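Local coordinates for mandelate racemase/muconate lactonizing protein (Alicyclobacillus acidocaldarius LAA1, PDB 3QLD) that belongs to the mandelate racemase/muconate lactonizing family of the enolase superfamily, combining an N-terminal capping domain with a TIM-barrel-like domain, at residues A31-L36 against T302-V307; Q333-E338 against R366-A371. All coordinates share one frame; numbering follows the deposited sequence.

Interaction 1. Residues A31-L36 against T302-V307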
loop_
_atom_site.group_PDB
_atom_site.type_symbol
_atom_site.label_atom_id
_atom_site.label_comp_id
_atom_site.label_asym_id
_atom_site.label_seq_id
_atom_site.Cartn_x
_atom_site.Cartn_y
_atom_site.Cartn_z
ATOM N N ALA A 31 -5.320 10.001 -16.669
ATOM C CA ALA A 31 -4.951 8.641 -16.967
ATOM C C ALA A 31 -3.499 8.588 -17.366
ATOM O O ALA A 31 -2.966 9.602 -17.849
ATOM C CB ALA A 31 -5.876 8.116 -18.116
ATOM N N ILE A 32 -2.837 7.438 -17.206
ATOM C CA ILE A 32 -1.430 7.276 -17.706
ATOM C C ILE A 32 -1.422 6.112 -18.701
ATOM O O ILE A 32 -1.887 4.969 -18.330
ATOM C CB ILE A 32 -0.443 6.941 -16.568
ATOM C CG1 ILE A 32 -0.238 8.140 -15.623
ATOM C CG2 ILE A 32 0.957 6.603 -17.137
ATOM C CD1 ILE A 32 0.644 7.712 -14.368
ATOM N N LEU A 33 -1.012 6.369 -19.948
ATOM C CA LEU A 33 -0.774 5.224 -20.876
ATOM C C LEU A 33 0.662 4.876 -21.054
ATOM O O LEU A 33 1.534 5.771 -21.136
ATOM C CB LEU A 33 -1.431 5.495 -22.232
ATOM C CG LEU A 33 -2.926 5.859 -22.223
ATOM C CD1 LEU A 33 -3.399 6.091 -23.695
ATOM C CD2 LEU A 33 -3.711 4.701 -21.654
ATOM N N VAL A 34 0.938 3.574 -21.113
ATOM C CA VAL A 34 2.278 3.069 -21.303
ATOM C C VAL A 34 2.357 2.593 -22.741
ATOM O O VAL A 34 1.469 1.866 -23.213
ATOM C CB VAL A 34 2.550 1.924 -20.365
ATOM C CG1 VAL A 34 3.901 1.336 -20.608
ATOM C CG2 VAL A 34 2.465 2.436 -18.870
ATOM N N GLN A 35 3.388 3.067 -23.430
ATOM C CA GLN A 35 3.615 2.643 -24.842
ATOM C C GLN A 35 4.984 2.066 -24.956
ATOM O O GLN A 35 5.981 2.723 -24.592
ATOM C CB GLN A 35 3.382 3.825 -25.799
ATOM C CG GLN A 35 3.943 3.576 -27.270
ATOM C CD GLN A 35 3.812 4.850 -28.124
ATOM O OE1 GLN A 35 3.888 5.945 -27.586
ATOM N NE2 GLN A 35 3.560 4.701 -29.475
ATOM N N LEU A 36 5.069 0.826 -25.457
ATOM C CA LEU A 36 6.374 0.169 -25.691
ATOM C C LEU A 36 6.555 -0.027 -27.217
ATOM O O LEU A 36 5.588 -0.278 -27.916
ATOM C CB LEU A 36 6.460 -1.201 -25.008
ATOM C CG LEU A 36 6.240 -1.161 -23.486
ATOM C CD1 LEU A 36 6.003 -2.631 -23.004
ATOM C CD2 LEU A 36 7.509 -0.546 -22.820
ATOM N N THR A 302 -9.863 4.836 -19.762
ATOM C CA THR A 302 -9.838 5.097 -21.219
ATOM C C THR A 302 -9.999 3.813 -22.036
ATOM O O THR A 302 -10.072 2.650 -21.531
ATOM C CB THR A 302 -8.538 5.737 -21.729
ATOM O OG1 THR A 302 -7.598 4.677 -21.932
ATOM C CG2 THR A 302 -7.944 6.830 -20.723
ATOM N N GLY A 303 -10.041 4.008 -23.334
ATOM C CA GLY A 303 -10.260 2.850 -24.237
ATOM C C GLY A 303 -9.288 1.732 -24.083
ATOM O O GLY A 303 -9.653 0.569 -24.242
ATOM N N VAL A 304 -8.041 2.061 -23.754
ATOM C CA VAL A 304 -6.984 1.063 -23.585
ATOM C C VAL A 304 -7.240 0.114 -22.418
ATOM O O VAL A 304 -7.278 -1.103 -22.588
ATOM C CB VAL A 304 -5.559 1.755 -23.532
ATOM C CG1 VAL A 304 -4.449 0.738 -23.163
ATOM C CG2 VAL A 304 -5.272 2.368 -24.956
ATOM N N GLY A 305 -7.308 0.663 -21.218
ATOM C CA GLY A 305 -7.802 -0.061 -20.041
ATOM C C GLY A 305 -9.154 -0.775 -20.192
ATOM O O GLY A 305 -9.332 -1.881 -19.684
ATOM N N ARG A 306 -10.088 -0.170 -20.919
ATOM C CA ARG A 306 -11.412 -0.788 -21.081
ATOM C C ARG A 306 -11.298 -2.050 -21.962
ATOM O O ARG A 306 -11.882 -3.094 -21.654
ATOM C CB ARG A 306 -12.385 0.205 -21.693
ATOM C CG ARG A 306 -13.806 -0.340 -21.916
ATOM C CD ARG A 306 -14.778 0.788 -22.233
ATOM N NE ARG A 306 -14.479 1.908 -21.370
ATOM C CZ ARG A 306 -15.051 2.106 -20.201
ATOM N NH1 ARG A 306 -16.017 1.286 -19.771
ATOM N NH2 ARG A 306 -14.630 3.108 -19.449
ATOM N N VAL A 307 -10.547 -1.937 -23.044
ATOM C CA VAL A 307 -10.229 -3.097 -23.924
ATOM C C VAL A 307 -9.576 -4.248 -23.168
ATOM O O VAL A 307 -10.076 -5.385 -23.206
ATOM C CB VAL A 307 -9.374 -2.688 -25.160
ATOM C CG1 VAL A 307 -8.714 -3.942 -25.798
ATOM C CG2 VAL A 307 -10.284 -2.008 -26.126
#

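Interaction 2. Residues Q333-E338 against R366-A371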
loop_
_atom_site.group_PDB
_atom_site.type_symbol
_atom_site.label_atom_id
_atom_site.label_comp_id
_atom_site.label_asym_id
_atom_site.label_seq_id
_atom_site.Cartn_x
_atom_site.Cartn_y
_atom_site.Cartn_z
ATOM N N GLN A 333 -14.971 12.038 -26.494
ATOM C CA GLN A 333 -13.877 11.598 -27.329
ATOM C C GLN A 333 -12.895 10.804 -26.456
ATOM O O GLN A 333 -12.351 11.349 -25.479
ATOM C CB GLN A 333 -13.159 12.828 -27.901
ATOM C CG GLN A 333 -11.831 12.507 -28.562
ATOM C CD GLN A 333 -12.027 11.929 -29.936
ATOM O OE1 GLN A 333 -12.504 12.634 -30.849
ATOM N NE2 GLN A 333 -11.690 10.641 -30.104
ATOM N N ASP A 334 -12.681 9.551 -26.846
ATOM C CA ASP A 334 -11.823 8.565 -26.174
ATOM C C ASP A 334 -10.538 8.340 -27.008
ATOM O O ASP A 334 -10.357 8.971 -28.050
ATOM C CB ASP A 334 -12.656 7.267 -26.030
ATOM C CG ASP A 334 -12.131 6.305 -24.950
ATOM O OD1 ASP A 334 -11.040 6.526 -24.449
ATOM O OD2 ASP A 334 -12.812 5.286 -24.647
ATOM N N VAL A 335 -9.642 7.470 -26.567
ATOM C CA VAL A 335 -8.340 7.300 -27.214
ATOM C C VAL A 335 -8.283 6.188 -28.285
ATOM O O VAL A 335 -7.207 5.820 -28.770
ATOM C CB VAL A 335 -7.240 7.084 -26.139
ATOM C CG1 VAL A 335 -7.429 8.111 -25.013
ATOM C CG2 VAL A 335 -7.359 5.682 -25.564
ATOM N N LEU A 336 -9.446 5.704 -28.681
ATOM C CA LEU A 336 -9.553 4.694 -29.748
ATOM C C LEU A 336 -10.169 5.302 -30.998
ATOM O O LEU A 336 -10.966 6.200 -30.906
ATOM C CB LEU A 336 -10.406 3.508 -29.296
ATOM C CG LEU A 336 -9.947 2.800 -27.991
ATOM C CD1 LEU A 336 -10.927 1.652 -27.724
ATOM C CD2 LEU A 336 -8.540 2.264 -28.174
ATOM N N LYS A 337 -9.753 4.833 -32.164
ATOM C CA LYS A 337 -10.305 5.341 -33.447
ATOM C C LYS A 337 -11.824 5.057 -33.500
ATOM O O LYS A 337 -12.637 5.882 -33.925
ATOM C CB LYS A 337 -9.574 4.669 -34.623
ATOM C CG LYS A 337 -8.041 4.873 -34.702
ATOM C CD LYS A 337 -7.396 3.788 -35.634
ATOM C CE LYS A 337 -5.891 4.066 -35.909
ATOM N NZ LYS A 337 -5.199 2.914 -36.627
ATOM N N GLU A 338 -12.184 3.901 -32.981
ATOM C CA GLU A 338 -13.555 3.384 -32.904
ATOM C C GLU A 338 -13.978 3.076 -31.453
ATOM O O GLU A 338 -13.436 2.106 -30.874
ATOM C CB GLU A 338 -13.596 2.054 -33.660
ATOM C CG GLU A 338 -13.398 2.228 -35.188
ATOM C CD GLU A 338 -14.572 2.986 -35.764
ATOM O OE1 GLU A 338 -15.681 2.386 -35.770
ATOM O OE2 GLU A 338 -14.402 4.188 -36.120
ATOM N N ARG A 366 -2.475 12.445 -28.327
ATOM C CA ARG A 366 -1.660 13.644 -28.342
ATOM C C ARG A 366 -2.372 14.876 -27.810
ATOM O O ARG A 366 -1.782 15.621 -26.994
ATOM C CB ARG A 366 -1.115 13.894 -29.736
ATOM C CG ARG A 366 0.206 13.231 -29.943
ATOM C CD ARG A 366 1.192 14.252 -30.609
ATOM N NE ARG A 366 0.471 15.249 -31.433
ATOM C CZ ARG A 366 0.979 16.387 -31.915
ATOM N NH1 ARG A 366 2.259 16.726 -31.707
ATOM N NH2 ARG A 366 0.196 17.190 -32.628
ATOM N N ARG A 367 -3.639 15.073 -28.204
ATOM C CA ARG A 367 -4.398 16.233 -27.710
ATOM C C ARG A 367 -4.592 16.206 -26.186
ATOM O O ARG A 367 -4.488 17.262 -25.543
ATOM C CB ARG A 367 -5.753 16.418 -28.419
ATOM C CG ARG A 367 -6.681 17.609 -27.822
ATOM C CD ARG A 367 -6.105 19.080 -28.027
ATOM N NE ARG A 367 -6.929 20.140 -27.382
ATOM C CZ ARG A 367 -6.851 20.537 -26.099
ATOM N NH1 ARG A 367 -5.994 19.959 -25.239
ATOM N NH2 ARG A 367 -7.650 21.517 -25.656
ATOM N N PHE A 368 -4.868 15.016 -25.632
ATOM C CA PHE A 368 -5.203 14.896 -24.237
ATOM C C PHE A 368 -3.948 14.853 -23.321
ATOM O O PHE A 368 -4.096 14.878 -22.091
ATOM C CB PHE A 368 -6.075 13.642 -24.025
ATOM C CG PHE A 368 -7.419 13.696 -24.726
ATOM C CD1 PHE A 368 -8.149 14.891 -24.775
ATOM C CD2 PHE A 368 -7.999 12.532 -25.251
ATOM C CE1 PHE A 368 -9.420 14.943 -25.367
ATOM C CE2 PHE A 368 -9.269 12.556 -25.857
ATOM C CZ PHE A 368 -9.993 13.757 -25.915
ATOM N N SER A 369 -2.745 14.818 -23.918
ATOM C CA SER A 369 -1.474 14.710 -23.162
ATOM C C SER A 369 -1.086 15.950 -22.347
ATOM O O SER A 369 -1.033 17.068 -22.846
ATOM C CB SER A 369 -0.327 14.279 -24.078
ATOM O OG SER A 369 -0.393 12.876 -24.349
ATOM N N THR A 370 -0.853 15.775 -21.056
ATOM C CA THR A 370 -0.419 16.918 -20.249
ATOM C C THR A 370 1.030 16.761 -19.922
ATOM O O THR A 370 1.681 17.705 -19.412
ATOM C CB THR A 370 -1.159 17.054 -18.928
ATOM O OG1 THR A 370 -0.954 15.883 -18.153
ATOM C CG2 THR A 370 -2.629 17.304 -19.150
ATOM N N ALA A 371 1.545 15.574 -20.186
ATOM C CA ALA A 371 2.978 15.285 -20.008
ATOM C C ALA A 371 3.354 14.044 -20.812
ATOM O O ALA A 371 2.505 13.118 -21.059
ATOM C CB ALA A 371 3.334 15.098 -18.511
#

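Interaction 1. Residues A31-L36 against T302-V307
Ala-31 and Leu-33 of strand 25-38 meet Thr-302 and Val-304 without any flat group, so there are no ring faces or edges here, mainly methyls and branched carbons with one hydroxyl oxygen. A strand of the N-terminal domain's antiparallel sheet thereby packs on the start of a barrel-domain helix, 303-313. The closest touch is methyl on methyl, Ala-31 CB to Thr-302 CG2 at 3.6 Å. Two residues on, Leu-33 holds CD1 out in line with its chain (chi2 -180°), and the other branch reaches the helix start. Leu-33 CD2 rests 4.0 Å from Val-304 CB and also reaches Thr-302 OG1, bridging both residues.

Thr-302 is a worked example of a side chain with two jobs. With chi1 at 83°, OG1 sits between the backbone N and the carbonyl carbon, turned toward the helix start, while CG2 is left to pack on the strand. As N-cap, Thr-302 OG1 accepts a bent bond from Val-304 N (3.2 Å, 142°). The same oxygen is hydrogen-bonded to Glu-47 OE1, which also binds Gly-305 N. The two segments therefore hold each other by buried van der Waals packing alone, while part of the polar grip on the helix start comes from Glu-47 of the neighbouring strand 43-48.

Interaction 2. Residues Q333-E338 against R366-A371
Asp-334, whose backbone oxygen lies at the ring edge of Phe-368, has its side-chain OD1 gripped by two backbone N-H groups. Val-335 N donates to Asp-334 OD1 over 2.7 Å, from above the carboxylate plane; the other N-H belongs to Gly-303 on helix 303-313. With OD2 bound to Ser-327 OG, both carboxylate oxygens are engaged, which should hold this part of the loop beside the ring.

A further bond within the loop links Gln-333 to Asp-334. Gln-333 NE2 donates to Asp-334 O over 3.0 Å and almost straight (171°), in the carbonyl plane and on a lone pair. The bend at chi2 (78°) brings the amide to this bond, and the bond in turn holds the amide's rotation, with its plane 48° from that of the ring.

The stem of the glutamine does the touching: Gln-333 CG is 3.5 Å from Phe-368 CZ, and Gln-333 CB lies at the ring's edge, in its plane. Gln-333 O comes in obliquely, 3.3 Å from Phe-368 CE2. Farther round the edge, Val-335 CG1 makes a looser apolar contact of 4.5 Å with Phe-368 CD2.

Phe-368 also packs on Leu-13 and Pro-14 of strand 3-15. Just beyond it, Thr-370 and Ala-371 both face Arg-10 in a classic beta bulge. In this enolase-superfamily fold the ring thus lies between loop 333-338 of the barrel domain and strand 3-15 of the N-terminal domain's sheet, at the point where the chain returns to that sheet.

How the interactions relate
Both contacts join the barrel-domain part of the chain to elements of one antiparallel sheet, interaction 1 through strand 25-38 and interaction 2 at the start of strand 369-376; each of these strands pairs with strand 3-15. Their settings differ. Interaction 1 is wholly buried and made mostly by aliphatic groups, whereas interaction 2, farther from the chain's centre, is partly buried and sets an aromatic ring against a loop stiffened by its own polar bonds. The two meet directly: besides the link from Asp-334 to Gly-303, Val-335 CG2 packs on Thr-302 OG1 at 3.8 Å, and Leu-336 CD1 lies against Gly-303 CA. Loop 333-338 thus connects the core contact with the peripheral one.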